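Side-chain contacts in CSE1 (PDB 4AN8), which serves as a subunit of the CRISPR RNA-carrying Cascade complex in bacterial adaptive immunity, where it probably takes part in selecting foreign DNA: residues A[35-40]-A[89-94]; A[390-395]-A[494-499]; A[320-325]-A[367-372]. All blocks are in the same frame, centred on the assembly; numbering follows the deposited sequence.

Contact 1. Residues A[35-40]-A[89-94]; sequences ALLRAH and DPIRDY
L37 and I91 mark the closest passage of the two backbones, their CA atoms 7.8 Å apart. L37 closes helix 32-37; at R38 the chain leaves helical geometry, and a weak bond from A39 N to L36 O spans the turn into the short 3-10 segment that follows. Residues 89-94 instead form regular helix within 88-98. Leucine suits its place here because its two methyls can serve two different neighbours. L37 CD2 lies 3.7 Å from I91 CG2, the two side chains running antiparallel, one alongside the other. The beta-branched I91 offers this methyl because CG2 stands anti to its backbone N while CG1 (chi1 -69°) stands beside that N. The same CG2 also meets L36 CD1 at 4.2 Å, a looser touch. L37 CD1 goes to R92. It sits 3.7 Å above one face of the guanidinium, displaced toward the NH1 side of the group. R92 reaches this position through a stretched-out chain, and a near-perpendicular turn about the CD-NE bond (chi4 -87°) swings the flat group out of the line of the chain. Behind the contact, helix 50-67 receives L36 on V63 and I91 on L64, and L36 also touches L203 of helix 199-206. No hydrogen bond or salt bridge joins the two segments. They are held by dispersion and the hydrophobic effect, graded from buried leucine and isoleucine to an exposed arginine that lends a flat face to a methyl, and whose N-H groups lie in the plane of the guanidinium and so do not point at that methyl.

Contact 2. Residues A[390-395]-A[494-499]; sequences QGLKHL and GRLLGE
The carbonyl oxygen of G391 is met from two directions of quite different chemistry: it accepts the helical hydrogen bond of L395 N at 2.9 Å, and it touches a methyl of L496 from the facing helix, CD1 standing 3.4 Å from G391 O. That methyl comes even nearer to the carbonyl carbon, with L496 CD1 only 3.3 Å from G391 C, a tight van der Waals fit against the peptide itself. The other branch presses on the same residue, L496 CD2 lying 3.7 Å from G391 CA. Both methyls can therefore rest on bare backbone, because glycine has no side chain to hold them off; G391 and L496 are also the closest pair of CA atoms, 6.6 Å apart. L496 carries its CG anti to the carbonyl carbon (chi1 -82°), which aims the fork across the interface. To its flank, L392 CD2 approaches CD1 of L496 at 3.9 Å, the two side chains crossing at a slant, and L395 CD1 adds a more distant touch on that same methyl. These two buried leucines look further inward: L392 also packs on L429 and Y433 of helix 429-446, and L395 on W469 of helix 453-476. A branched apolar residue suits both, since each serves more than one helix. The short segments run antiparallel at 174° with axes 10.4 Å apart. Such a leucine set against a glycine between nearly antiparallel neighbours is plain interhelical packing, here within the C-terminal four-helix bundle of Cse1 proteins.

Contact 3. Residues A[320-325]-A[367-372]; sequences ATLEHA and SGLLTP
Apolar contacts join the two segments. L322 CD2 and L369 CD2 meet methyl to methyl at 4.3 Å, a loose touch between two buried leucines whose side chains reach toward each other from helix and loop. L370, partly exposed, lies instead on the helix backbone at E323: its CD1 is 4.0 Å from E323 CA and 4.2 Å from E323 CG, and the two side chains cross at about a right angle. E323 has CG anti to its own N (chi1 -171°) and stays extended beyond it, so its methylene can touch the leucine while the carboxylate continues outward; glutamate fits the exposed margin of a contact in this way, apolar near the root and charged at the end.

Hydrogen bonds work within the loop rather than across the contact. G368 to T371 forms a type I turn in which G368 O accepts two bonds, from T371 N at 3.1 Å and from T371 OG1 at 2.8 Å. The hydroxyl approaches in the carbonyl plane, at a C=O...OG1 angle of 151°. T371 is also the N-cap of the next helix, its OG1 making a weak bond with A374 N, so threonine ties the turn to the helix start. Beyond the two segments, L370 N bonds to E326 OE2 on helix 320-333, a polar complement to the leucine packing.

The turn belongs to the loop that links strand 354-364 to helix 372-403 and lies against the first turns of helix 320-333. That helix meets strand 191-195 and helix 199-206 through T321 and A325.

All three contacts are partly buried, and none has a hydrogen bond between its own segments. Contacts 2 and 3 are joined by helix 372-403, which starts at the end of contact 3's loop and carries one segment of contact 2; contact 1 shares no helix or strand with either. Contact 3 is nearest the chain's centre, about 17 Å from it, whereas contacts 1 and 2 lie on opposite sides, their centres about 57 Å apart. The chemistry follows the partners: methyls on a methyl and a guanidinium face in contact 1, a leucine on bare glycine backbone between bundle helices in contact 2, and leucines of a hydrogen-bonded turn on a helix in contact 3. Exposed arginine and glutamate edge contacts 1 and 3.

Contact 1. Residues A[35-40]-A[89-94]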
# COMPACT_ATOMS: atom_id res chain seq x y z
N ALA A 35 13.33 17.17 -3.54
CA ALA A 35 12.01 16.57 -3.55
C ALA A 35 11.06 17.36 -2.65
O ALA A 35 9.91 17.55 -2.99
CB ALA A 35 12.08 15.11 -3.11
N LEU A 36 11.56 17.83 -1.51
CA LEU A 36 10.75 18.55 -0.54
C LEU A 36 10.60 20.04 -0.89
O LEU A 36 9.49 20.53 -1.02
CB LEU A 36 11.36 18.41 0.86
CG LEU A 36 11.29 16.99 1.48
CD1 LEU A 36 11.59 17.05 2.98
CD2 LEU A 36 9.90 16.43 1.20
N LEU A 37 11.72 20.73 -1.04
CA LEU A 37 11.73 22.16 -1.30
C LEU A 37 11.11 22.51 -2.65
O LEU A 37 10.59 23.59 -2.83
CB LEU A 37 13.16 22.69 -1.24
CG LEU A 37 13.80 22.40 0.11
CD1 LEU A 37 15.27 22.78 0.13
CD2 LEU A 37 13.01 23.12 1.21
N ARG A 38 11.16 21.60 -3.59
CA ARG A 38 10.56 21.86 -4.90
C ARG A 38 9.48 20.84 -5.28
O ARG A 38 9.31 20.52 -6.45
CB ARG A 38 11.64 21.94 -5.98
CG ARG A 38 12.52 23.16 -5.83
CD ARG A 38 13.66 23.14 -6.82
NE ARG A 38 13.30 22.41 -8.04
CZ ARG A 38 14.09 22.24 -9.09
NH1 ARG A 38 15.31 22.78 -9.11
NH2 ARG A 38 13.66 21.54 -10.14
N ALA A 39 8.74 20.36 -4.28
CA ALA A 39 7.72 19.33 -4.51
C ALA A 39 6.71 19.72 -5.58
O ALA A 39 6.29 18.87 -6.38
CB ALA A 39 7.01 18.99 -3.21
N HIS A 40 6.32 20.99 -5.61
CA HIS A 40 5.29 21.46 -6.54
C HIS A 40 5.68 21.26 -8.00
O HIS A 40 4.81 21.19 -8.86
CB HIS A 40 4.98 22.94 -6.28
CG HIS A 40 6.07 23.87 -6.70
ND1 HIS A 40 7.23 24.03 -5.97
CD2 HIS A 40 6.20 24.67 -7.78
CE1 HIS A 40 8.02 24.90 -6.58
NE2 HIS A 40 7.41 25.30 -7.68
N ASP A 89 12.85 27.08 5.54
CA ASP A 89 13.92 27.19 6.51
C ASP A 89 13.92 26.05 7.52
O ASP A 89 14.97 25.45 7.76
CB ASP A 89 13.88 28.55 7.22
CG ASP A 89 14.74 29.61 6.52
OD1 ASP A 89 15.35 29.30 5.46
OD2 ASP A 89 14.80 30.75 7.03
N PRO A 90 12.76 25.74 8.12
CA PRO A 90 12.70 24.56 8.99
C PRO A 90 13.23 23.31 8.28
O PRO A 90 13.98 22.54 8.87
CB PRO A 90 11.20 24.41 9.26
CG PRO A 90 10.66 25.81 9.10
CD PRO A 90 11.45 26.40 7.99
N ILE A 91 12.86 23.12 7.02
CA ILE A 91 13.34 21.96 6.29
C ILE A 91 14.87 21.99 6.08
O ILE A 91 15.57 21.00 6.33
CB ILE A 91 12.58 21.78 4.95
CG1 ILE A 91 11.13 21.36 5.26
CG2 ILE A 91 13.31 20.78 4.02
CD1 ILE A 91 10.23 21.39 4.04
N ARG A 92 15.40 23.12 5.62
CA ARG A 92 16.84 23.29 5.49
C ARG A 92 17.57 23.08 6.82
O ARG A 92 18.57 22.38 6.88
CB ARG A 92 17.18 24.66 4.94
CG ARG A 92 16.82 24.85 3.49
CD ARG A 92 17.41 26.15 2.98
NE ARG A 92 16.65 26.69 1.86
CZ ARG A 92 16.87 26.35 0.59
NH1 ARG A 92 17.82 25.48 0.29
NH2 ARG A 92 16.14 26.89 -0.38
N ASP A 93 17.07 23.70 7.89
CA ASP A 93 17.70 23.51 9.19
C ASP A 93 17.74 22.04 9.62
O ASP A 93 18.79 21.54 10.01
CB ASP A 93 17.02 24.38 10.25
CG ASP A 93 17.26 25.87 10.04
OD1 ASP A 93 18.22 26.23 9.31
OD2 ASP A 93 16.48 26.68 10.60
N TYR A 94 16.60 21.37 9.57
CA TYR A 94 16.54 19.95 9.91
C TYR A 94 17.51 19.12 9.07
O TYR A 94 18.28 18.34 9.61
CB TYR A 94 15.11 19.44 9.78
CG TYR A 94 14.93 18.04 10.32
CD1 TYR A 94 15.13 16.93 9.50
CD2 TYR A 94 14.57 17.83 11.65
CE1 TYR A 94 14.98 15.66 9.97
CE2 TYR A 94 14.40 16.55 12.13
CZ TYR A 94 14.61 15.46 11.28
OH TYR A 94 14.46 14.18 11.75

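Contact 2. Residues A[390-395]-A[494-499]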
# COMPACT_ATOMS: atom_id res chain seq x y z
N GLN A 390 -22.77 -14.10 -4.57
CA GLN A 390 -23.01 -15.34 -3.84
C GLN A 390 -24.03 -16.23 -4.59
O GLN A 390 -23.87 -17.46 -4.70
CB GLN A 390 -23.50 -15.01 -2.42
CG GLN A 390 -23.20 -16.08 -1.38
CD GLN A 390 -21.70 -16.24 -1.10
OE1 GLN A 390 -20.88 -15.39 -1.46
NE2 GLN A 390 -21.34 -17.34 -0.45
N GLY A 391 -25.07 -15.60 -5.13
CA GLY A 391 -26.01 -16.28 -5.99
C GLY A 391 -25.32 -16.87 -7.20
O GLY A 391 -25.56 -18.03 -7.54
N LEU A 392 -24.44 -16.09 -7.83
CA LEU A 392 -23.65 -16.59 -8.97
C LEU A 392 -22.75 -17.74 -8.58
O LEU A 392 -22.65 -18.73 -9.31
CB LEU A 392 -22.84 -15.46 -9.62
CG LEU A 392 -23.71 -14.40 -10.30
CD1 LEU A 392 -22.88 -13.19 -10.79
CD2 LEU A 392 -24.55 -15.01 -11.43
N LYS A 393 -22.06 -17.63 -7.44
CA LYS A 393 -21.21 -18.72 -6.98
C LYS A 393 -22.03 -20.00 -6.78
O LYS A 393 -21.56 -21.11 -7.06
CB LYS A 393 -20.50 -18.33 -5.68
CG LYS A 393 -19.63 -19.42 -5.06
CD LYS A 393 -19.14 -18.98 -3.69
CE LYS A 393 -18.23 -20.01 -3.03
NZ LYS A 393 -16.95 -20.25 -3.79
N HIS A 394 -23.24 -19.86 -6.28
CA HIS A 394 -24.07 -21.02 -6.04
C HIS A 394 -24.50 -21.62 -7.38
O HIS A 394 -24.47 -22.83 -7.58
CB HIS A 394 -25.30 -20.65 -5.20
CG HIS A 394 -26.21 -21.81 -4.93
ND1 HIS A 394 -27.49 -21.88 -5.44
CD2 HIS A 394 -26.02 -22.95 -4.23
CE1 HIS A 394 -28.06 -23.01 -5.04
NE2 HIS A 394 -27.19 -23.68 -4.31
N LEU A 395 -24.89 -20.74 -8.30
CA LEU A 395 -25.23 -21.16 -9.64
C LEU A 395 -24.08 -21.99 -10.24
O LEU A 395 -24.30 -23.09 -10.74
CB LEU A 395 -25.53 -19.93 -10.49
CG LEU A 395 -26.43 -20.11 -11.71
CD1 LEU A 395 -26.63 -18.78 -12.44
CD2 LEU A 395 -25.84 -21.12 -12.63
N GLY A 494 -32.16 -16.90 -14.09
CA GLY A 494 -33.35 -16.07 -14.26
C GLY A 494 -33.86 -15.63 -12.91
O GLY A 494 -34.14 -14.45 -12.70
N ARG A 495 -34.00 -16.57 -11.99
CA ARG A 495 -34.34 -16.25 -10.61
C ARG A 495 -33.47 -15.11 -10.07
O ARG A 495 -34.00 -14.10 -9.60
CB ARG A 495 -34.21 -17.48 -9.71
CG ARG A 495 -35.53 -18.06 -9.26
CD ARG A 495 -35.34 -19.22 -8.30
NE ARG A 495 -34.56 -20.33 -8.87
CZ ARG A 495 -35.03 -21.20 -9.76
NH1 ARG A 495 -36.27 -21.09 -10.22
NH2 ARG A 495 -34.24 -22.17 -10.21
N LEU A 496 -32.15 -15.27 -10.13
CA LEU A 496 -31.21 -14.28 -9.59
C LEU A 496 -31.46 -12.87 -10.11
O LEU A 496 -31.56 -11.92 -9.33
CB LEU A 496 -29.76 -14.69 -9.85
CG LEU A 496 -29.12 -15.68 -8.88
CD1 LEU A 496 -27.70 -16.00 -9.29
CD2 LEU A 496 -29.15 -15.15 -7.47
N LEU A 497 -31.57 -12.73 -11.43
CA LEU A 497 -31.79 -11.43 -12.05
C LEU A 497 -33.09 -10.79 -11.58
O LEU A 497 -33.14 -9.58 -11.37
CB LEU A 497 -31.80 -11.55 -13.57
CG LEU A 497 -30.45 -11.34 -14.26
CD1 LEU A 497 -30.33 -9.91 -14.70
CD2 LEU A 497 -29.32 -11.69 -13.31
N GLY A 498 -34.13 -11.60 -11.44
CA GLY A 498 -35.41 -11.09 -11.01
C GLY A 498 -35.29 -10.30 -9.73
O GLY A 498 -35.75 -9.16 -9.64
N GLU A 499 -34.65 -10.91 -8.74
CA GLU A 499 -34.54 -10.32 -7.41
C GLU A 499 -33.75 -9.01 -7.43
O GLU A 499 -33.80 -8.23 -6.48
CB GLU A 499 -33.89 -11.31 -6.45
CG GLU A 499 -34.68 -12.58 -6.27
CD GLU A 499 -34.14 -13.44 -5.14
OE1 GLU A 499 -33.02 -13.17 -4.68
OE2 GLU A 499 -34.85 -14.38 -4.72

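Contact 3. Residues A[320-325]-A[367-372]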
# COMPACT_ATOMS: atom_id res chain seq x y z
N ALA A 320 -5.90 6.80 8.44
CA ALA A 320 -5.79 8.22 8.82
C ALA A 320 -5.46 9.13 7.62
O ALA A 320 -6.04 10.23 7.50
CB ALA A 320 -4.75 8.42 9.98
N THR A 321 -4.57 8.68 6.74
CA THR A 321 -4.28 9.45 5.52
C THR A 321 -5.55 9.71 4.72
O THR A 321 -5.73 10.79 4.18
CB THR A 321 -3.22 8.78 4.60
OG1 THR A 321 -3.65 7.46 4.20
CG2 THR A 321 -1.83 8.72 5.31
N LEU A 322 -6.41 8.71 4.62
CA LEU A 322 -7.66 8.86 3.85
C LEU A 322 -8.65 9.76 4.61
O LEU A 322 -9.30 10.61 4.02
CB LEU A 322 -8.29 7.49 3.55
CG LEU A 322 -9.68 7.49 2.86
CD1 LEU A 322 -9.61 8.26 1.55
CD2 LEU A 322 -10.20 6.08 2.61
N GLU A 323 -8.72 9.61 5.92
CA GLU A 323 -9.55 10.52 6.71
C GLU A 323 -9.07 11.95 6.54
O GLU A 323 -9.87 12.86 6.34
CB GLU A 323 -9.58 10.12 8.19
CG GLU A 323 -10.60 10.88 9.01
CD GLU A 323 -10.74 10.34 10.44
OE1 GLU A 323 -9.89 9.53 10.87
OE2 GLU A 323 -11.70 10.72 11.14
N HIS A 324 -7.76 12.15 6.62
CA HIS A 324 -7.16 13.49 6.50
C HIS A 324 -7.35 14.08 5.09
O HIS A 324 -7.76 15.23 4.95
CB HIS A 324 -5.68 13.42 6.87
CG HIS A 324 -4.87 14.59 6.42
ND1 HIS A 324 -4.88 15.80 7.07
CD2 HIS A 324 -3.99 14.73 5.40
CE1 HIS A 324 -4.04 16.63 6.48
NE2 HIS A 324 -3.49 16.01 5.45
N ALA A 325 -7.08 13.29 4.06
CA ALA A 325 -7.27 13.76 2.68
C ALA A 325 -8.73 14.15 2.44
O ALA A 325 -9.01 15.22 1.88
CB ALA A 325 -6.83 12.69 1.68
N SER A 367 -15.56 13.44 -3.01
CA SER A 367 -15.51 14.55 -2.06
C SER A 367 -16.24 14.29 -0.73
O SER A 367 -15.76 14.69 0.33
CB SER A 367 -16.02 15.84 -2.70
OG SER A 367 -17.27 15.63 -3.33
N GLY A 368 -17.39 13.62 -0.78
CA GLY A 368 -18.18 13.43 0.42
C GLY A 368 -18.15 12.00 0.93
O GLY A 368 -19.10 11.53 1.56
N LEU A 369 -17.03 11.32 0.69
CA LEU A 369 -16.94 9.89 0.95
C LEU A 369 -17.31 9.56 2.39
O LEU A 369 -18.06 8.61 2.64
CB LEU A 369 -15.55 9.34 0.58
CG LEU A 369 -15.30 7.89 0.98
CD1 LEU A 369 -16.23 6.99 0.18
CD2 LEU A 369 -13.85 7.47 0.82
N LEU A 370 -16.82 10.35 3.34
CA LEU A 370 -17.03 10.01 4.75
C LEU A 370 -18.24 10.67 5.42
O LEU A 370 -18.24 10.91 6.62
CB LEU A 370 -15.75 10.24 5.57
CG LEU A 370 -14.55 9.33 5.27
CD1 LEU A 370 -13.41 9.58 6.24
CD2 LEU A 370 -14.94 7.87 5.30
N THR A 371 -19.28 10.95 4.64
CA THR A 371 -20.56 11.41 5.19
C THR A 371 -21.49 10.20 5.35
O THR A 371 -21.30 9.18 4.69
CB THR A 371 -21.23 12.44 4.26
OG1 THR A 371 -21.50 11.83 2.99
CG2 THR A 371 -20.30 13.64 4.04
N PRO A 372 -22.51 10.30 6.23
CA PRO A 372 -23.46 9.20 6.49
C PRO A 372 -24.19 8.71 5.23
O PRO A 372 -24.42 7.52 5.08
CB PRO A 372 -24.46 9.82 7.46
CG PRO A 372 -23.68 10.86 8.19
CD PRO A 372 -22.73 11.43 7.15